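ESX-1 secretion system protein EccA1 (Mycobacterium tuberculosis, PDB 4F3V) probably hydrolyses ATP to help power the export of virulence factors through the ESX-1 type VII secretion system, this chain being its N-terminal tetratricopeptide-repeat domain. Local coordinates at residues S25-T30 with G45-C49; A148-T152 with T257-I262; G174-V179 with R193-A197. All coordinates share one frame; numbering follows the deposited sequence.

Contact 1: S25-T30 with G45-C49; sequences SLDLFT and GRIRC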
# COMPACT_ATOMS: atom_id res chain seq x y z
N SER A 25 -1.38 -14.11 22.18
CA SER A 25 -0.85 -14.70 20.96
C SER A 25 0.45 -13.99 20.58
O SER A 25 1.44 -14.64 20.26
CB SER A 25 -1.83 -14.58 19.80
OG SER A 25 -2.99 -15.37 20.02
N LEU A 26 0.46 -12.67 20.67
CA LEU A 26 1.66 -11.88 20.36
C LEU A 26 2.84 -12.31 21.23
O LEU A 26 3.97 -12.44 20.72
CB LEU A 26 1.39 -10.38 20.50
CG LEU A 26 2.54 -9.40 20.16
CD1 LEU A 26 3.02 -9.63 18.73
CD2 LEU A 26 2.18 -7.93 20.44
N ASP A 27 2.59 -12.53 22.52
CA ASP A 27 3.65 -12.93 23.45
C ASP A 27 4.25 -14.23 22.94
O ASP A 27 5.46 -14.39 22.96
CB ASP A 27 3.13 -13.20 24.87
CG ASP A 27 2.75 -11.94 25.63
OD1 ASP A 27 3.28 -10.84 25.32
OD2 ASP A 27 1.92 -12.07 26.56
N LEU A 28 3.40 -15.13 22.45
CA LEU A 28 3.85 -16.45 22.02
C LEU A 28 4.58 -16.38 20.68
O LEU A 28 5.61 -17.02 20.52
CB LEU A 28 2.68 -17.44 21.94
CG LEU A 28 2.02 -17.83 23.26
CD1 LEU A 28 0.80 -18.68 23.01
CD2 LEU A 28 2.99 -18.55 24.18
N PHE A 29 4.02 -15.66 19.71
CA PHE A 29 4.72 -15.48 18.43
C PHE A 29 6.08 -14.78 18.66
O PHE A 29 7.07 -15.10 18.01
CB PHE A 29 3.89 -14.65 17.45
CG PHE A 29 2.66 -15.34 16.92
CD1 PHE A 29 2.74 -16.58 16.28
CD2 PHE A 29 1.44 -14.74 17.00
CE1 PHE A 29 1.62 -17.18 15.74
CE2 PHE A 29 0.31 -15.34 16.48
CZ PHE A 29 0.39 -16.57 15.84
N THR A 30 6.13 -13.86 19.62
CA THR A 30 7.35 -13.14 19.92
C THR A 30 8.37 -14.05 20.60
O THR A 30 9.56 -13.96 20.32
CB THR A 30 7.04 -11.91 20.79
OG1 THR A 30 6.19 -11.04 20.03
CG2 THR A 30 8.31 -11.16 21.21
N GLY A 45 2.50 -14.08 12.19
CA GLY A 45 1.62 -14.13 13.38
C GLY A 45 1.65 -12.82 14.15
O GLY A 45 0.60 -12.31 14.56
N ARG A 46 2.84 -12.23 14.31
CA ARG A 46 2.96 -10.94 15.01
C ARG A 46 2.19 -9.84 14.28
O ARG A 46 1.49 -9.03 14.92
CB ARG A 46 4.42 -10.54 15.20
CG ARG A 46 5.14 -11.41 16.23
CD ARG A 46 6.63 -11.13 16.29
NE ARG A 46 6.93 -9.74 16.60
CZ ARG A 46 8.03 -9.30 17.23
NH1 ARG A 46 8.99 -10.14 17.61
NH2 ARG A 46 8.18 -8.01 17.44
N ILE A 47 2.32 -9.83 12.95
CA ILE A 47 1.56 -8.90 12.10
C ILE A 47 0.06 -9.07 12.34
O ILE A 47 -0.67 -8.11 12.52
CB ILE A 47 1.88 -9.09 10.59
CG1 ILE A 47 3.33 -8.68 10.30
CG2 ILE A 47 0.91 -8.26 9.75
CD1 ILE A 47 3.81 -8.92 8.87
N ARG A 48 -0.39 -10.32 12.35
CA ARG A 48 -1.79 -10.60 12.61
C ARG A 48 -2.24 -10.01 13.97
O ARG A 48 -3.41 -9.63 14.11
CB ARG A 48 -2.02 -12.10 12.58
CG ARG A 48 -3.35 -12.57 13.15
CD ARG A 48 -4.51 -12.11 12.30
NE ARG A 48 -5.74 -12.68 12.83
CZ ARG A 48 -6.40 -12.24 13.89
NH1 ARG A 48 -5.96 -11.20 14.59
NH2 ARG A 48 -7.50 -12.85 14.28
N CYS A 49 -1.34 -9.99 14.95
CA CYS A 49 -1.69 -9.49 16.30
C CYS A 49 -1.54 -7.99 16.43
O CYS A 49 -1.63 -7.46 17.52
CB CYS A 49 -0.83 -10.18 17.37
SG CYS A 49 -1.09 -11.97 17.48
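A helix hairpin near the N terminus of this tetratricopeptide-repeat domain closes where Phe-29 of helix 22-35 lies on Gly-45 of helix 40-48. Gly-45 CA stands 3.5 Å from the centroid of the Phe-29 ring and almost on its normal, a CH-pi contact over one face. Glycine suits this place because a CB would run into the ring; without one, the helix backbone itself becomes the bed of the aromatic group, with Phe-29 CD2 only 3.4 Å from Gly-45 C. Cys-49 meets the same ring in its plane, SG lying 4.9 Å from the centroid of Phe-29 in a sulfur-aromatic contact at the edge. The sulfur also touches Ser-25 CB at 3.6 Å, and Cys-49 is compact enough for its CB to approach Leu-26 CB. Arg-46 is divided in its duties. Its CG packs 3.7 Å from Leu-26 CD1 and also against Phe-29 CB, and a bend at chi3 (58°) brings the guanidinium across Thr-30, whose OG1 lies over one face. That hydroxyl instead donates to Leu-26 O at 2.7 Å, from the face of the carbonyl plane opposite to Thr-30 N. The charge of Arg-46 is met by a salt bridge to Asp-51, with Thr-33 as a further partner. Small residues fitted against large ones between successive helices are typical of the tetratricopeptide-repeat fold.

Contact 2: A148-T152 with T257-I262; sequences AERWT and TTAEQI. With SO4 (sulfate ion), chain F.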
# COMPACT_ATOMS: atom_id res chain seq x y z
N ALA A 148 7.36 8.32 -4.48
CA ALA A 148 8.49 9.16 -4.91
C ALA A 148 8.07 10.27 -5.87
O ALA A 148 8.93 10.94 -6.50
CB ALA A 148 9.56 8.27 -5.58
N GLU A 149 6.76 10.46 -6.04
CA GLU A 149 6.20 11.47 -6.98
C GLU A 149 6.71 11.30 -8.42
O GLU A 149 6.88 12.28 -9.17
CB GLU A 149 6.47 12.89 -6.47
CG GLU A 149 5.87 13.12 -5.08
CD GLU A 149 6.15 14.50 -4.50
OE1 GLU A 149 6.33 15.48 -5.23
OE2 GLU A 149 6.16 14.61 -3.26
N ARG A 150 6.89 10.05 -8.82
CA ARG A 150 7.29 9.73 -10.17
C ARG A 150 6.05 9.47 -11.03
O ARG A 150 5.74 8.32 -11.37
CB ARG A 150 8.25 8.54 -10.14
CG ARG A 150 9.62 8.96 -9.61
CD ARG A 150 10.57 7.78 -9.50
NE ARG A 150 10.94 7.22 -10.81
CZ ARG A 150 12.02 6.45 -11.02
NH1 ARG A 150 12.85 6.14 -10.03
NH2 ARG A 150 12.27 6.01 -12.24
N TRP A 151 5.33 10.55 -11.33
CA TRP A 151 3.98 10.42 -11.88
C TRP A 151 3.94 9.82 -13.25
O TRP A 151 3.02 9.07 -13.53
CB TRP A 151 3.26 11.76 -11.85
CG TRP A 151 3.26 12.34 -10.46
CD1 TRP A 151 3.88 13.49 -10.03
CD2 TRP A 151 2.66 11.75 -9.25
NE1 TRP A 151 3.69 13.68 -8.68
CE2 TRP A 151 2.96 12.67 -8.16
CE3 TRP A 151 1.88 10.64 -9.00
CZ2 TRP A 151 2.52 12.44 -6.85
CZ3 TRP A 151 1.46 10.40 -7.69
CH2 TRP A 151 1.76 11.30 -6.64
N THR A 152 4.90 10.12 -14.10
CA THR A 152 4.93 9.51 -15.42
C THR A 152 5.20 7.98 -15.33
O THR A 152 4.66 7.22 -16.11
CB THR A 152 5.95 10.19 -16.33
OG1 THR A 152 7.20 10.28 -15.63
CG2 THR A 152 5.49 11.62 -16.67
N THR A 257 3.97 19.24 -11.17
CA THR A 257 5.22 19.08 -11.90
C THR A 257 4.90 18.69 -13.35
O THR A 257 3.73 18.76 -13.79
CB THR A 257 6.14 18.05 -11.18
OG1 THR A 257 7.44 18.03 -11.78
CG2 THR A 257 5.53 16.65 -11.20
N THR A 258 5.92 18.29 -14.10
CA THR A 258 5.80 17.89 -15.52
C THR A 258 6.74 16.73 -15.80
O THR A 258 7.68 16.47 -15.02
CB THR A 258 6.18 19.05 -16.45
OG1 THR A 258 7.58 19.29 -16.34
CG2 THR A 258 5.43 20.33 -16.09
N ALA A 259 6.53 16.06 -16.93
CA ALA A 259 7.41 14.99 -17.37
C ALA A 259 8.87 15.48 -17.48
O ALA A 259 9.80 14.82 -17.00
CB ALA A 259 6.95 14.44 -18.71
N GLU A 260 9.04 16.66 -18.07
CA GLU A 260 10.36 17.26 -18.24
C GLU A 260 11.03 17.53 -16.89
O GLU A 260 12.22 17.23 -16.69
CB GLU A 260 10.25 18.55 -19.07
CG GLU A 260 9.78 18.26 -20.51
CD GLU A 260 8.27 17.99 -20.68
OE1 GLU A 260 7.44 18.10 -19.74
OE2 GLU A 260 7.91 17.64 -21.83
N GLN A 261 10.28 18.07 -15.95
CA GLN A 261 10.82 18.36 -14.63
C GLN A 261 11.23 17.08 -13.90
O GLN A 261 12.31 17.01 -13.31
CB GLN A 261 9.80 19.18 -13.84
CG GLN A 261 10.41 19.96 -12.70
CD GLN A 261 9.45 20.88 -11.99
OE1 GLN A 261 8.32 20.51 -11.67
NE2 GLN A 261 9.93 22.09 -11.67
N ILE A 262 10.38 16.05 -13.94
CA ILE A 262 10.74 14.76 -13.33
C ILE A 262 12.03 14.18 -13.95
O ILE A 262 12.92 13.72 -13.24
CB ILE A 262 9.60 13.71 -13.47
CG1 ILE A 262 8.35 14.16 -12.66
CG2 ILE A 262 10.10 12.36 -13.05
CD1 ILE A 262 7.10 13.33 -12.93
S SO4 F . 15.28 4.30 -11.77
O1 SO4 F . 15.40 5.09 -13.02
O2 SO4 F . 15.41 5.22 -10.63
O3 SO4 F . 13.98 3.56 -11.78
O4 SO4 F . 16.38 3.32 -11.68
O HOH W 1 9.39 11.89 -16.77
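Thr-257 opens the second segment by setting its methyl CG2 3.8 Å from Trp-151 CD1, in the plane of the indole and at its edge. With OG1 anti to the backbone N (chi1 -172°), the methyl can face the ring while Thr-257 OG1 donates to Gln-261 OE1 at 2.6 Å, on a lone pair in the carbonyl plane. Threonine thus serves an apolar and a polar neighbour at once. Thr-258 turns away from the contact and N-caps helix 259-263, its OG1 accepting from Gln-261 N at 3.0 Å. Ala-259, small enough for a close approach, places CB 3.8 Å from Thr-152 CG2. A water links the same two residues, donating to Ala-259 O and hydrogen-bonded to Thr-152 OG1. Buried Ile-262 supplies the long apolar reach: its CD1 comes 3.7 Å from Trp-151 N and 3.9 Å from Glu-149 O, and meets the Thr-152 side chain tip to tip. Glu-149 O is taken up by Arg-265. Beyond this packing, Arg-150 grips a sulfate, probably from the crystallisation liquor, at the edge of its guanidinium, NH1 donating to O2 at 2.8 Å and NH2 to O3; its NE pairs with Asp-153. Glu-149, with positive phi, is the C-prime residue of a Schellman motif ending helix 134-147, and Arg-150 N-caps helix 151-158: a tight interhelical turn, as in helical-repeat folds, against which short helix 259-263, the last of this domain fragment, docks.

Contact 3: G174-V179 with R193-A197; sequences GVAHGV and RLTEA. With SO4 (sulfate ion), chain E.
Ala-197 and Val-175 press together in the buried, tightly packed part of this contact, where Ala-197 CB lies 3.5 Å from Val-175 CG2, closer than carbon atoms usually pack. Ala-197 CB also faces the backbone of Gly-174, where a side chain of one carbon fits. One turn further along helix 167-183, Gly-178 gives the neighbouring helix a second smooth patch, and here, at Gly-178 and Arg-193, the backbones come closest. A CB on Gly-178 would collide with Leu-194 CD2; in its absence that methyl settles 3.9 Å from Gly-178 CA and 3.7 Å from Val-175 O. Leucine suits this position because its branched end fills the groove between Val-175 and Val-179, while Tyr-213 of helix 207-221 touches it from outside the pair. Helices 167-183 and 187-198 form a near-antiparallel pair, consistent with the helical hairpins of which tetratricopeptide-repeat domains are built: their local axes approach to 8.1 Å, with 160° between their directions, and the two glycines lie one turn apart on the facing side. Toward the more exposed margin, interlocking gives way to flat groups laid on one another. Arg-193, extended from CG to NE, passes obliquely over the His-177 ring, and its guanidinium stacks on the imidazole with centres 3.5 Å apart and planes 10° from parallel. Arg-193 CD adds a CH-pi contact over the same ring, 3.8 Å from the centroid of His-177. The nearby nitrogens, His-177 NE2 and Arg-193 NE, are not hydrogen-bonded; a salt bridge to Glu-189 engages NE instead and probably steadies the guanidinium in its stacked pose. In the guanidinium plane, Arg-193 NH1 donates almost straight (176°) to O2 of a sulfate at 2.8 Å. This anion, probably from the crystallisation liquor, also accepts a hydrogen bond from Arg-192.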
# COMPACT_ATOMS: atom_id res chain seq x y z
N GLY A 174 -7.09 3.12 -11.79
CA GLY A 174 -7.72 4.33 -12.30
C GLY A 174 -7.55 5.52 -11.36
O GLY A 174 -7.29 6.62 -11.81
N VAL A 175 -7.67 5.27 -10.06
CA VAL A 175 -7.35 6.30 -9.08
C VAL A 175 -5.88 6.75 -9.20
O VAL A 175 -5.59 7.96 -9.24
CB VAL A 175 -7.63 5.83 -7.64
CG1 VAL A 175 -7.26 6.95 -6.65
CG2 VAL A 175 -9.11 5.45 -7.49
N ALA A 176 -4.95 5.80 -9.29
CA ALA A 176 -3.52 6.16 -9.45
C ALA A 176 -3.27 6.96 -10.72
O ALA A 176 -2.50 7.93 -10.71
CB ALA A 176 -2.62 4.92 -9.40
N HIS A 177 -3.95 6.59 -11.80
CA HIS A 177 -3.81 7.26 -13.07
C HIS A 177 -4.32 8.70 -12.93
O HIS A 177 -3.67 9.67 -13.38
CB HIS A 177 -4.58 6.49 -14.16
CG HIS A 177 -4.12 6.79 -15.58
ND1 HIS A 177 -4.21 5.90 -16.59
CD2 HIS A 177 -3.56 7.94 -16.12
CE1 HIS A 177 -3.73 6.46 -17.71
NE2 HIS A 177 -3.33 7.71 -17.42
N GLY A 178 -5.47 8.87 -12.26
CA GLY A 178 -6.06 10.21 -12.02
C GLY A 178 -5.24 11.11 -11.12
O GLY A 178 -5.08 12.29 -11.40
N VAL A 179 -4.70 10.53 -10.03
CA VAL A 179 -3.80 11.24 -9.14
C VAL A 179 -2.54 11.71 -9.87
O VAL A 179 -2.12 12.87 -9.72
CB VAL A 179 -3.48 10.40 -7.90
CG1 VAL A 179 -2.33 11.00 -7.11
CG2 VAL A 179 -4.77 10.27 -7.04
N ARG A 193 -10.85 10.67 -14.95
CA ARG A 193 -10.40 9.40 -14.39
C ARG A 193 -10.82 9.18 -12.95
O ARG A 193 -11.18 8.06 -12.57
CB ARG A 193 -8.89 9.23 -14.53
CG ARG A 193 -8.43 9.22 -15.97
CD ARG A 193 -6.96 8.93 -16.06
NE ARG A 193 -6.46 8.99 -17.43
CZ ARG A 193 -6.66 8.05 -18.35
NH1 ARG A 193 -7.37 6.95 -18.08
NH2 ARG A 193 -6.14 8.20 -19.57
N LEU A 194 -10.76 10.23 -12.13
CA LEU A 194 -11.11 10.11 -10.72
C LEU A 194 -12.62 9.92 -10.55
O LEU A 194 -13.05 9.16 -9.68
CB LEU A 194 -10.62 11.33 -9.92
CG LEU A 194 -9.09 11.44 -9.75
CD1 LEU A 194 -8.73 12.78 -9.08
CD2 LEU A 194 -8.52 10.24 -8.99
N THR A 195 -13.41 10.57 -11.41
CA THR A 195 -14.86 10.37 -11.43
C THR A 195 -15.24 8.94 -11.85
O THR A 195 -16.05 8.32 -11.17
CB THR A 195 -15.57 11.42 -12.30
OG1 THR A 195 -15.24 12.72 -11.80
CG2 THR A 195 -17.10 11.20 -12.28
N GLU A 196 -14.62 8.41 -12.90
CA GLU A 196 -14.83 7.01 -13.27
C GLU A 196 -14.38 6.02 -12.19
O GLU A 196 -15.11 5.06 -11.88
CB GLU A 196 -14.15 6.68 -14.60
CG GLU A 196 -14.88 7.30 -15.79
CD GLU A 196 -14.25 7.02 -17.16
OE1 GLU A 196 -13.57 5.98 -17.30
OE2 GLU A 196 -14.46 7.81 -18.11
N ALA A 197 -13.21 6.26 -11.61
CA ALA A 197 -12.69 5.37 -10.57
C ALA A 197 -13.62 5.40 -9.34
O ALA A 197 -13.75 4.41 -8.61
CB ALA A 197 -11.27 5.75 -10.19
S SO4 E . -8.12 5.34 -21.35
O1 SO4 E . -9.25 6.29 -21.19
O2 SO4 E . -7.64 4.98 -20.00
O3 SO4 E . -8.57 4.09 -22.00
O4 SO4 E . -7.06 5.98 -22.16

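From the N terminus, contact 1 comes first, closing a short loop between helices 22-35 and 40-48 before either other contact begins. The chain then crosses to the other side of its centre, where 148-152 opens contact 2. Contact 3 closes a short connection between helices 167-183 and 187-198 and is nested wholly inside the long loop that contact 2 closes when 257-262 returns to the start of helix 151-158. These two contacts touch: Trp-151 CZ3 packs 3.9 Å from Val-179 CG1, joining successive helices 151-158 and 167-183; the centres of contacts 2 and 3 are about 17 Å apart. Contact 1 is remote, its centre about 41 Å from that of contact 2 and about 37 Å from that of contact 3.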